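Local coordinates for adhesion G-protein coupled receptor G6 (PDB 6V55) that probably takes part in cell adhesion and myelination as an adhesion G-protein coupled receptor with a large, calcium-binding extracellular region, at residues N516-A521 / A558-T563; T542-L547 / L584-E589; L175-T180 / K209-T214; L186-S191 / G220-Y225. One frame throughout, in Å; residues are numbered along the deposited sequence.

Interaction 1 of 4, residues N516-A521 / A558-T563; sequences NAMDVA and ASTVVT
Thr560 of helix 555-568 meets Met518 and Ala521 of helix 517-527. Ala521 points its methyl at the other helix, and its CB lies 4.0 Å from CG2 of Thr560. The same CB is 4.3 Å from CG2 of Val561. The short segments run nearly parallel, with axes 9.7 Å apart and 27° between them. Ala521 and Thr560 are small residues at the closest point, their CA atoms being the nearest pair.

The second group brings carbon against oxygen. Thr560 CG2 sits 3.3 Å from the backbone O of Ala521. Met518 CE comes to 3.3 Å from Thr560 OG1. The Met518 chain starts with CG anti to the backbone N (chi1 -155°) and then bends at chi2, which brings its end across to the threonine.

The hydroxyl is not left to the methionine, because Thr560 OG1 is hydrogen-bonded to Thr556 O in its own helix. An alanine here removes both branches, and is likely to leave the Ala521 methyl poorly covered and Thr556 O without the Thr560 hydroxyl. The contact therefore works by shape. The threonine spends its polar atom within its own helix and offers its methyl to the other, in the helical bundle that probably belongs to the GAIN domain.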
loop_
_atom_site.group_PDB
_atom_site.type_symbol
_atom_site.label_atom_id
_atom_site.label_comp_id
_atom_site.label_asym_id
_atom_site.label_seq_id
_atom_site.Cartn_x
_atom_site.Cartn_y
_atom_site.Cartn_z
ATOM N N ASN A 516 0.365 16.426 30.457
ATOM C CA ASN A 516 0.538 16.198 29.031
ATOM C C ASN A 516 1.995 16.276 28.564
ATOM O O ASN A 516 2.226 16.144 27.357
ATOM C CB ASN A 516 -0.366 17.148 28.230
ATOM C CG ASN A 516 0.228 18.522 28.020
ATOM O OD1 ASN A 516 0.806 19.104 28.926
ATOM N ND2 ASN A 516 0.041 19.071 26.822
ATOM N N ALA A 517 2.973 16.450 29.487
ATOM C CA ALA A 517 4.380 16.632 29.107
ATOM C C ALA A 517 4.968 15.387 28.453
ATOM O O ALA A 517 5.742 15.494 27.489
ATOM C CB ALA A 517 5.236 16.993 30.315
ATOM N N MET A 518 4.614 14.204 28.968
ATOM C CA MET A 518 5.065 12.955 28.364
ATOM C C MET A 518 4.478 12.755 26.974
ATOM O O MET A 518 5.163 12.231 26.091
ATOM C CB MET A 518 4.701 11.782 29.274
ATOM C CG MET A 518 5.585 10.545 29.115
ATOM S SD MET A 518 7.314 10.972 28.858
ATOM C CE MET A 518 8.009 9.506 28.165
ATOM N N ASP A 519 3.241 13.216 26.749
ATOM C CA ASP A 519 2.601 13.042 25.450
ATOM C C ASP A 519 3.174 13.999 24.409
ATOM O O ASP A 519 3.413 13.589 23.265
ATOM C CB ASP A 519 1.092 13.231 25.582
ATOM C CG ASP A 519 0.320 12.646 24.404
ATOM O OD1 ASP A 519 0.231 11.389 24.317
ATOM O OD2 ASP A 519 -0.191 13.451 23.570
ATOM N N VAL A 520 3.395 15.267 24.804
ATOM C CA VAL A 520 3.982 16.287 23.931
ATOM C C VAL A 520 5.398 15.892 23.508
ATOM O O VAL A 520 5.744 15.951 22.320
ATOM C CB VAL A 520 3.982 17.648 24.649
ATOM C CG1 VAL A 520 4.847 18.675 23.930
ATOM C CG2 VAL A 520 2.616 18.161 24.784
ATOM N N ALA A 521 6.218 15.438 24.474
ATOM C CA ALA A 521 7.614 15.114 24.204
ATOM C C ALA A 521 7.751 13.913 23.282
ATOM O O ALA A 521 8.632 13.911 22.419
ATOM C CB ALA A 521 8.352 14.857 25.509
ATOM N N ALA A 558 13.068 12.405 30.572
ATOM C CA ALA A 558 14.320 12.954 30.078
ATOM C C ALA A 558 14.888 12.148 28.913
ATOM O O ALA A 558 15.654 12.690 28.104
ATOM C CB ALA A 558 15.336 13.032 31.196
ATOM N N SER A 559 14.526 10.872 28.798
ATOM C CA SER A 559 15.020 10.096 27.670
ATOM C C SER A 559 14.338 10.523 26.383
ATOM O O SER A 559 14.962 10.502 25.323
ATOM C CB SER A 559 14.851 8.607 27.918
ATOM O OG SER A 559 13.699 8.115 27.259
ATOM N N THR A 560 13.095 10.989 26.463
ATOM C CA THR A 560 12.456 11.517 25.268
ATOM C C THR A 560 13.020 12.881 24.902
ATOM O O THR A 560 13.231 13.173 23.713
ATOM C CB THR A 560 10.948 11.587 25.473
ATOM O OG1 THR A 560 10.520 10.435 26.207
ATOM C CG2 THR A 560 10.264 11.574 24.168
ATOM N N VAL A 561 13.314 13.707 25.911
ATOM C CA VAL A 561 13.787 15.059 25.645
ATOM C C VAL A 561 15.212 15.030 25.096
ATOM O O VAL A 561 15.529 15.799 24.184
ATOM C CB VAL A 561 13.617 15.911 26.927
ATOM C CG1 VAL A 561 14.307 17.271 26.855
ATOM C CG2 VAL A 561 12.153 16.116 27.197
ATOM N N VAL A 562 16.025 14.041 25.504
ATOM C CA VAL A 562 17.411 13.961 25.029
ATOM C C VAL A 562 17.443 13.500 23.572
ATOM O O VAL A 562 18.344 13.882 22.799
ATOM C CB VAL A 562 18.239 13.103 26.031
ATOM C CG1 VAL A 562 19.443 12.383 25.436
ATOM C CG2 VAL A 562 18.742 14.011 27.147
ATOM N N THR A 563 16.380 12.822 23.131
ATOM C CA THR A 563 16.417 12.415 21.750
ATOM C C THR A 563 15.701 13.378 20.825
ATOM O O THR A 563 15.868 13.248 19.606
ATOM C CB THR A 563 15.871 11.003 21.614
ATOM O OG1 THR A 563 14.479 10.979 21.943
ATOM C CG2 THR A 563 16.608 10.098 22.578
#

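Interaction 2 of 4, residues T542-L547 / L584-E589; sequences TKVMEL and LKAVDE
Met545 CE lies on a face of the Lys585-Ala586 peptide group, 3.4 Å over Ala586 N, and not at its edge. Met545 does most of the work across the contact. Its chain leaves with CG anti to the backbone N (chi1 -179°) and bends at chi2 and chi3, laying the thioether end against the other helix. SD lies 3.8 Å from Ala586 CB. Met545 CE is also 3.7 Å from Lys585 CB, while the rest of the lysine leads away. Val544 CG1 adds a looser touch on Ala586 CB at 4.4 Å. With a serine in place of Met545, the SD and CE contacts go, and a gap would probably open beside Ala586 and the base of Lys585.

Within helix 534-550, Lys543 NZ meets Glu546 OE2 on the syn side in a 2.7 Å salt bridge, 27° out of the carboxylate plane. Lys543 NZ also bonds the backbone O of Thr508 and of Ile510.

The two helix segments run 9.3 Å apart at 23°, near parallel, in a helical bundle probably of the GAIN domain. Helix 534-550 is packed on helices 517-527 and 555-568 through Val544 and Leu547. On helix 573-593, Leu584 and Val587 pack on strand 671-677, and Val587 also on helix 555-568.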
loop_
_atom_site.group_PDB
_atom_site.type_symbol
_atom_site.label_atom_id
_atom_site.label_comp_id
_atom_site.label_asym_id
_atom_site.label_seq_id
_atom_site.Cartn_x
_atom_site.Cartn_y
_atom_site.Cartn_z
ATOM N N THR A 542 11.667 25.415 21.087
ATOM C CA THR A 542 11.005 26.316 22.035
ATOM C C THR A 542 10.008 25.574 22.928
ATOM O O THR A 542 10.028 25.753 24.157
ATOM C CB THR A 542 10.345 27.472 21.287
ATOM O OG1 THR A 542 11.379 28.280 20.699
ATOM C CG2 THR A 542 9.524 28.345 22.224
ATOM N N LYS A 543 9.198 24.673 22.339
ATOM C CA LYS A 543 8.260 23.851 23.112
ATOM C C LYS A 543 8.962 22.893 24.085
ATOM O O LYS A 543 8.466 22.694 25.204
ATOM C CB LYS A 543 7.352 23.065 22.168
ATOM C CG LYS A 543 6.173 22.404 22.870
ATOM C CD LYS A 543 5.353 23.417 23.663
ATOM C CE LYS A 543 4.518 24.276 22.705
ATOM N NZ LYS A 543 3.828 25.437 23.345
ATOM N N VAL A 544 10.125 22.338 23.700
ATOM C CA VAL A 544 10.938 21.522 24.606
ATOM C C VAL A 544 11.439 22.356 25.783
ATOM O O VAL A 544 11.443 21.884 26.927
ATOM C CB VAL A 544 12.094 20.865 23.820
ATOM C CG1 VAL A 544 13.217 20.336 24.710
ATOM C CG2 VAL A 544 11.560 19.741 23.015
ATOM N N MET A 545 11.755 23.637 25.548
ATOM C CA MET A 545 12.146 24.521 26.646
ATOM C C MET A 545 10.979 24.822 27.586
ATOM O O MET A 545 11.166 24.874 28.809
ATOM C CB MET A 545 12.721 25.823 26.099
ATOM C CG MET A 545 13.188 26.822 27.169
ATOM S SD MET A 545 14.424 26.129 28.301
ATOM C CE MET A 545 15.797 26.829 27.441
ATOM N N GLU A 546 9.766 24.985 27.041
ATOM C CA GLU A 546 8.597 25.180 27.891
ATOM C C GLU A 546 8.293 23.924 28.694
ATOM O O GLU A 546 7.977 23.997 29.892
ATOM C CB GLU A 546 7.389 25.565 27.041
ATOM C CG GLU A 546 7.567 26.826 26.203
ATOM C CD GLU A 546 6.390 27.061 25.247
ATOM O OE1 GLU A 546 6.470 27.995 24.409
ATOM O OE2 GLU A 546 5.385 26.306 25.336
ATOM N N LEU A 547 8.469 22.770 28.050
ATOM C CA LEU A 547 8.246 21.482 28.675
ATOM C C LEU A 547 9.231 21.231 29.801
ATOM O O LEU A 547 8.836 20.743 30.858
ATOM C CB LEU A 547 8.371 20.389 27.621
ATOM C CG LEU A 547 7.995 18.967 27.993
ATOM C CD1 LEU A 547 7.196 18.408 26.865
ATOM C CD2 LEU A 547 9.204 18.101 28.242
ATOM N N LEU A 584 20.584 24.134 23.964
ATOM C CA LEU A 584 21.653 23.979 24.939
ATOM C C LEU A 584 21.175 24.323 26.336
ATOM O O LEU A 584 21.459 23.582 27.282
ATOM C CB LEU A 584 22.833 24.863 24.573
ATOM C CG LEU A 584 23.710 24.248 23.491
ATOM C CD1 LEU A 584 24.842 25.245 23.156
ATOM C CD2 LEU A 584 24.226 22.863 23.888
ATOM N N LYS A 585 20.386 25.397 26.464
ATOM C CA LYS A 585 19.904 25.812 27.775
ATOM C C LYS A 585 18.831 24.864 28.305
ATOM O O LYS A 585 18.778 24.635 29.519
ATOM C CB LYS A 585 19.413 27.267 27.717
ATOM C CG LYS A 585 20.521 28.320 27.717
ATOM C CD LYS A 585 19.994 29.690 27.336
ATOM C CE LYS A 585 20.856 30.814 27.907
ATOM N NZ LYS A 585 20.213 32.161 27.765
ATOM N N ALA A 586 18.039 24.233 27.418
ATOM C CA ALA A 586 17.025 23.267 27.864
ATOM C C ALA A 586 17.619 21.940 28.317
ATOM O O ALA A 586 17.089 21.322 29.251
ATOM C CB ALA A 586 16.015 22.981 26.758
ATOM N N VAL A 587 18.674 21.466 27.644
ATOM C CA VAL A 587 19.408 20.287 28.104
ATOM C C VAL A 587 20.079 20.558 29.452
ATOM O O VAL A 587 20.093 19.689 30.337
ATOM C CB VAL A 587 20.413 19.862 27.016
ATOM C CG1 VAL A 587 21.415 18.859 27.505
ATOM C CG2 VAL A 587 19.678 19.235 25.921
ATOM N N ASP A 588 20.578 21.788 29.650
ATOM C CA ASP A 588 21.285 22.154 30.879
ATOM C C ASP A 588 20.355 22.146 32.083
ATOM O O ASP A 588 20.721 21.658 33.161
ATOM C CB ASP A 588 21.918 23.546 30.742
ATOM C CG ASP A 588 23.164 23.571 29.843
ATOM O OD1 ASP A 588 23.642 24.704 29.573
ATOM O OD2 ASP A 588 23.637 22.490 29.388
ATOM N N GLU A 589 19.134 22.627 31.902
ATOM C CA GLU A 589 18.191 22.670 33.006
ATOM C C GLU A 589 17.510 21.340 33.237
ATOM O O GLU A 589 17.069 21.098 34.365
ATOM C CB GLU A 589 17.131 23.735 32.763
ATOM C CG GLU A 589 16.631 24.361 34.046
ATOM C CD GLU A 589 15.195 24.728 33.933
ATOM O OE1 GLU A 589 14.699 24.715 32.780
ATOM O OE2 GLU A 589 14.580 25.045 34.979
#

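Interaction 3 of 4, residues L175-T180 / K209-T214; sequences LAFEKT and KPLCLT
Leu213 places one methyl squarely over the ring of Phe177, and this is the tight part of the contact. Its CD1 lies 3.6 Å from the centroid of the Phe177 ring and only 10° off the ring normal, a CH-pi contact. All six ring carbons are within 4.0 Å of that methyl, the nearest being Phe177 CD2 at 3.6 Å from Leu213 CD1. The leucine crosses the phenylalanine side chain at about a right angle. Phe177 has CG anti to the backbone N (chi1 -176°), which carries the ring out from its strand toward the other one.

The two strands belong to different sheets. Strand 173-180 is in one sheet and strand 209-216 in the other, so the ring helps fill the core of the beta sandwich expected of a pentraxin-like, concanavalin-type fold. Phe150, Phe164 and Val195 also pack on the ring.

Packing is lighter at Leu211. It approaches from the opposite direction to Phe177 and touches obliquely, with CD2 3.7 Å from CE2 of the Phe177 ring and 4.1 Å from CZ of the same ring. Leu211 leans also on Leu199, Val224 and Phe226. Further toward the start of the strand the contact gives way to solvent. Pro210 is exposed, and Lys209 is partly so, its NZ held in salt bridges to Asp203 and Glu227.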
loop_
_atom_site.group_PDB
_atom_site.type_symbol
_atom_site.label_atom_id
_atom_site.label_comp_id
_atom_site.label_asym_id
_atom_site.label_seq_id
_atom_site.Cartn_x
_atom_site.Cartn_y
_atom_site.Cartn_z
ATOM N N LEU A 175 -13.018 -43.832 -30.847
ATOM C CA LEU A 175 -14.200 -43.324 -30.171
ATOM C C LEU A 175 -14.464 -41.944 -30.739
ATOM O O LEU A 175 -13.527 -41.151 -30.870
ATOM C CB LEU A 175 -14.031 -43.253 -28.649
ATOM C CG LEU A 175 -15.269 -42.706 -27.919
ATOM C CD1 LEU A 175 -16.431 -43.679 -28.046
ATOM C CD2 LEU A 175 -15.001 -42.342 -26.473
ATOM N N ALA A 176 -15.716 -41.667 -31.101
ATOM C CA ALA A 176 -16.104 -40.367 -31.626
ATOM C C ALA A 176 -17.588 -40.132 -31.385
ATOM O O ALA A 176 -18.401 -41.044 -31.556
ATOM C CB ALA A 176 -15.804 -40.264 -33.123
ATOM N N PHE A 177 -17.942 -38.908 -31.002
ATOM C CA PHE A 177 -19.339 -38.494 -30.930
ATOM C C PHE A 177 -19.577 -37.478 -32.031
ATOM O O PHE A 177 -19.059 -36.362 -31.977
ATOM C CB PHE A 177 -19.693 -37.900 -29.575
ATOM C CG PHE A 177 -21.148 -37.558 -29.419
ATOM C CD1 PHE A 177 -22.137 -38.437 -29.861
ATOM C CD2 PHE A 177 -21.529 -36.369 -28.812
ATOM C CE1 PHE A 177 -23.480 -38.136 -29.702
ATOM C CE2 PHE A 177 -22.876 -36.058 -28.647
ATOM C CZ PHE A 177 -23.849 -36.943 -29.095
ATOM N N GLU A 178 -20.361 -37.862 -33.025
ATOM C CA GLU A 178 -20.549 -37.014 -34.185
ATOM C C GLU A 178 -21.971 -37.184 -34.680
ATOM O O GLU A 178 -22.536 -38.277 -34.607
ATOM C CB GLU A 178 -19.542 -37.367 -35.279
ATOM C CG GLU A 178 -19.403 -38.849 -35.452
ATOM C CD GLU A 178 -18.522 -39.213 -36.607
ATOM O OE1 GLU A 178 -17.574 -38.452 -36.891
ATOM O OE2 GLU A 178 -18.774 -40.267 -37.229
ATOM N N LYS A 179 -22.552 -36.092 -35.168
ATOM C CA LYS A 179 -23.877 -36.126 -35.776
ATOM C C LYS A 179 -23.706 -36.378 -37.276
ATOM O O LYS A 179 -22.912 -35.703 -37.940
ATOM C CB LYS A 179 -24.651 -34.836 -35.493
ATOM C CG LYS A 179 -25.558 -34.871 -34.238
ATOM C CD LYS A 179 -24.818 -35.015 -32.909
ATOM N N THR A 180 -24.434 -37.374 -37.794
ATOM C CA THR A 180 -24.066 -38.086 -39.019
ATOM C C THR A 180 -25.096 -37.954 -40.142
ATOM O O THR A 180 -25.881 -36.999 -40.162
ATOM C CB THR A 180 -23.896 -39.571 -38.702
ATOM O OG1 THR A 180 -25.135 -40.067 -38.182
ATOM C CG2 THR A 180 -22.797 -39.799 -37.660
ATOM N N LYS A 209 -25.991 -26.417 -22.850
ATOM C CA LYS A 209 -26.741 -27.368 -22.070
ATOM C C LYS A 209 -25.829 -28.560 -21.814
ATOM O O LYS A 209 -25.037 -28.936 -22.699
ATOM C CB LYS A 209 -28.035 -27.810 -22.769
ATOM C CG LYS A 209 -29.312 -27.306 -22.094
ATOM C CD LYS A 209 -30.548 -27.988 -22.673
ATOM C CE LYS A 209 -30.744 -27.628 -24.148
ATOM N NZ LYS A 209 -32.009 -28.199 -24.718
ATOM N N PRO A 210 -25.873 -29.129 -20.606
ATOM C CA PRO A 210 -25.058 -30.312 -20.311
ATOM C C PRO A 210 -25.611 -31.584 -20.947
ATOM O O PRO A 210 -26.816 -31.739 -21.165
ATOM C CB PRO A 210 -25.097 -30.391 -18.775
ATOM C CG PRO A 210 -26.367 -29.703 -18.383
ATOM C CD PRO A 210 -26.571 -28.624 -19.404
ATOM N N LEU A 211 -24.686 -32.498 -21.248
ATOM C CA LEU A 211 -24.964 -33.751 -21.941
ATOM C C LEU A 211 -23.941 -34.789 -21.500
ATOM O O LEU A 211 -22.735 -34.557 -21.631
ATOM C CB LEU A 211 -24.898 -33.573 -23.466
ATOM C CG LEU A 211 -24.918 -34.895 -24.252
ATOM C CD1 LEU A 211 -26.239 -35.646 -24.030
ATOM C CD2 LEU A 211 -24.662 -34.682 -25.747
ATOM N N CYS A 212 -24.424 -35.936 -21.018
ATOM C CA CYS A 212 -23.580 -37.037 -20.573
ATOM C C CYS A 212 -23.821 -38.259 -21.440
ATOM O O CYS A 212 -24.965 -38.573 -21.778
ATOM C CB CYS A 212 -23.850 -37.416 -19.128
ATOM S SG CYS A 212 -24.173 -36.002 -18.090
ATOM N N LEU A 213 -22.739 -38.941 -21.802
ATOM C CA LEU A 213 -22.801 -40.192 -22.541
ATOM C C LEU A 213 -22.076 -41.252 -21.729
ATOM O O LEU A 213 -20.959 -41.008 -21.268
ATOM C CB LEU A 213 -22.172 -40.033 -23.930
ATOM C CG LEU A 213 -22.741 -38.867 -24.760
ATOM C CD1 LEU A 213 -21.946 -38.628 -26.016
ATOM C CD2 LEU A 213 -24.221 -39.109 -25.109
ATOM N N THR A 214 -22.719 -42.408 -21.508
ATOM C CA THR A 214 -22.071 -43.543 -20.850
ATOM C C THR A 214 -22.073 -44.751 -21.779
ATOM O O THR A 214 -22.849 -44.823 -22.736
ATOM C CB THR A 214 -22.716 -43.939 -19.484
ATOM O OG1 THR A 214 -23.906 -44.728 -19.683
ATOM C CG2 THR A 214 -23.019 -42.717 -18.610
#

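Interaction 4 of 4, residues L186-S191 / G220-Y225; sequences LFIGAS and GLIGVY
Ile222 has CG2 anti to its backbone N and CG1 beside that N (chi1 -39°), so its two branches go to two different partners. A bend at chi2 (-79°) then turns CD1 toward Ile188. Ile188 meets it with an extended end, CD1 anti to CA (chi2 179°). The two side chains reach tip to tip, with Ile188 CD1 4.0 Å from Ile222 CD1. The other branch serves Leu186. Leu186 CD1 lies 3.9 Å from Ile222 CG2, and here the side chains slide past each other in opposite directions.

All three residues are buried, and all three point toward the opposite strand. The contact joins the two sheets of the pentraxin-family sandwich. Strand 185-188 belongs to one sheet and strand 221-226 to the other, so only side chains bridge the space. Trp215 packs on both Ile188 and Ile222, and Phe177 packs on Leu186, which extends the same hydrophobic core.

Just past Ile188 the chain folds back. Gly189 takes a positive phi, a region glycine enters easily, and with Ala190 it makes a two-residue hairpin turn, nearest to type II' though not an exact one. Ile188 and Ser191 form a hydrogen-bonded pair, with Ile188 N 3.0 Å from Ser191 O and Ser191 N 2.9 Å from Ile188 O. Ser191 OG gives a further bond of 2.8 Å to Ile188 O, in the carbonyl plane. Two donors thus grip one carbonyl oxygen and pin the turn beside the buried Ile188 side chain.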
loop_
_atom_site.group_PDB
_atom_site.type_symbol
_atom_site.label_atom_id
_atom_site.label_comp_id
_atom_site.label_asym_id
_atom_site.label_seq_id
_atom_site.Cartn_x
_atom_site.Cartn_y
_atom_site.Cartn_z
ATOM N N LEU A 186 -22.843 -42.325 -31.519
ATOM C CA LEU A 186 -21.572 -42.634 -30.873
ATOM C C LEU A 186 -20.856 -43.657 -31.740
ATOM O O LEU A 186 -21.367 -44.760 -31.957
ATOM C CB LEU A 186 -21.783 -43.197 -29.469
ATOM C CG LEU A 186 -21.545 -42.290 -28.269
ATOM C CD1 LEU A 186 -21.720 -43.091 -26.995
ATOM C CD2 LEU A 186 -20.173 -41.619 -28.326
ATOM N N PHE A 187 -19.696 -43.296 -32.250
ATOM C CA PHE A 187 -18.885 -44.225 -33.016
ATOM C C PHE A 187 -17.936 -44.901 -32.036
ATOM O O PHE A 187 -17.065 -44.232 -31.477
ATOM C CB PHE A 187 -18.132 -43.463 -34.097
ATOM C CG PHE A 187 -17.179 -44.295 -34.864
ATOM C CD1 PHE A 187 -17.644 -45.133 -35.874
ATOM C CD2 PHE A 187 -15.810 -44.232 -34.595
ATOM C CE1 PHE A 187 -16.758 -45.920 -36.595
ATOM C CE2 PHE A 187 -14.914 -45.013 -35.293
ATOM C CZ PHE A 187 -15.381 -45.859 -36.300
ATOM N N ILE A 188 -18.086 -46.214 -31.804
ATOM C CA ILE A 188 -17.210 -46.926 -30.866
ATOM C C ILE A 188 -16.469 -48.044 -31.594
ATOM O O ILE A 188 -17.094 -48.962 -32.141
ATOM C CB ILE A 188 -17.963 -47.492 -29.652
ATOM C CG1 ILE A 188 -18.840 -46.433 -28.994
ATOM C CG2 ILE A 188 -16.958 -47.954 -28.623
ATOM C CD1 ILE A 188 -19.619 -46.930 -27.798
ATOM N N GLY A 189 -15.136 -47.997 -31.535
ATOM C CA GLY A 189 -14.277 -48.955 -32.208
ATOM C C GLY A 189 -14.393 -48.873 -33.719
ATOM O O GLY A 189 -13.686 -48.099 -34.382
ATOM N N ALA A 190 -15.288 -49.690 -34.268
ATOM C CA ALA A 190 -15.652 -49.626 -35.671
ATOM C C ALA A 190 -17.154 -49.622 -35.872
ATOM O O ALA A 190 -17.607 -49.667 -37.020
ATOM C CB ALA A 190 -15.048 -50.804 -36.452
ATOM N N SER A 191 -17.937 -49.575 -34.801
ATOM C CA SER A 191 -19.384 -49.683 -34.877
ATOM C C SER A 191 -20.026 -48.320 -34.665
ATOM O O SER A 191 -19.380 -47.353 -34.263
ATOM C CB SER A 191 -19.903 -50.679 -33.836
ATOM O OG SER A 191 -19.496 -50.290 -32.528
ATOM N N GLY A 220 -23.082 -53.566 -23.594
ATOM C CA GLY A 220 -23.358 -52.728 -24.743
ATOM C C GLY A 220 -24.271 -51.569 -24.447
ATOM O O GLY A 220 -24.752 -50.926 -25.379
ATOM N N LEU A 221 -24.503 -51.265 -23.174
ATOM C CA LEU A 221 -25.494 -50.281 -22.769
ATOM C C LEU A 221 -24.943 -48.870 -22.958
ATOM O O LEU A 221 -24.058 -48.437 -22.211
ATOM C CB LEU A 221 -25.896 -50.512 -21.314
ATOM C CG LEU A 221 -27.073 -49.655 -20.822
ATOM C CD1 LEU A 221 -28.386 -50.206 -21.331
ATOM C CD2 LEU A 221 -27.094 -49.555 -19.303
ATOM N N ILE A 222 -25.460 -48.156 -23.955
ATOM C CA ILE A 222 -25.284 -46.711 -24.027
ATOM C C ILE A 222 -26.267 -46.052 -23.063
ATOM O O ILE A 222 -27.442 -46.422 -23.002
ATOM C CB ILE A 222 -25.497 -46.197 -25.461
ATOM C CG1 ILE A 222 -24.895 -47.158 -26.497
ATOM C CG2 ILE A 222 -24.970 -44.757 -25.608
ATOM C CD1 ILE A 222 -23.412 -47.051 -26.669
ATOM N N GLY A 223 -25.785 -45.085 -22.297
ATOM C CA GLY A 223 -26.645 -44.245 -21.481
ATOM C C GLY A 223 -26.522 -42.798 -21.979
ATOM O O GLY A 223 -25.465 -42.410 -22.458
ATOM N N VAL A 224 -27.630 -42.071 -21.916
ATOM C CA VAL A 224 -27.668 -40.658 -22.295
ATOM C C VAL A 224 -28.334 -39.895 -21.154
ATOM O O VAL A 224 -29.424 -40.274 -20.706
ATOM C CB VAL A 224 -28.427 -40.429 -23.617
ATOM C CG1 VAL A 224 -28.559 -38.949 -23.920
ATOM C CG2 VAL A 224 -27.712 -41.091 -24.773
ATOM N N TYR A 225 -27.677 -38.843 -20.672
ATOM C CA TYR A 225 -28.284 -37.893 -19.748
ATOM C C TYR A 225 -28.405 -36.540 -20.450
ATOM O O TYR A 225 -27.394 -35.949 -20.847
ATOM C CB TYR A 225 -27.462 -37.801 -18.465
ATOM C CG TYR A 225 -28.197 -37.251 -17.272
ATOM C CD1 TYR A 225 -28.333 -35.867 -17.094
ATOM C CD2 TYR A 225 -28.741 -38.107 -16.310
ATOM C CE1 TYR A 225 -29.002 -35.348 -16.003
ATOM C CE2 TYR A 225 -29.409 -37.600 -15.202
ATOM C CZ TYR A 225 -29.536 -36.216 -15.058
ATOM O OH TYR A 225 -30.198 -35.685 -13.973
#

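How the interactions relate
From the N terminus, 175-180 comes first, then 186-191, 209-214 and 220-225. Interaction 3 closes the loop from 180 to 209, and interaction 4 the one from 191 to 220. The two cross. Both tie the same two sheets of the sandwich together. They are joined by probable backbone hydrogen bonds, Ala176 with Phe187 in one sheet and Thr214 with Gly223 in the other. Interactions 1 and 2 follow much later and also cross. Interaction 1 closes the stretch between 521 and 558, and interaction 2 that between 547 and 584, both largely helical. Leu547 packs on Val520 and Val561, joining them in one helical bundle. The centres of interactions 1 and 3 are about 80 Å apart.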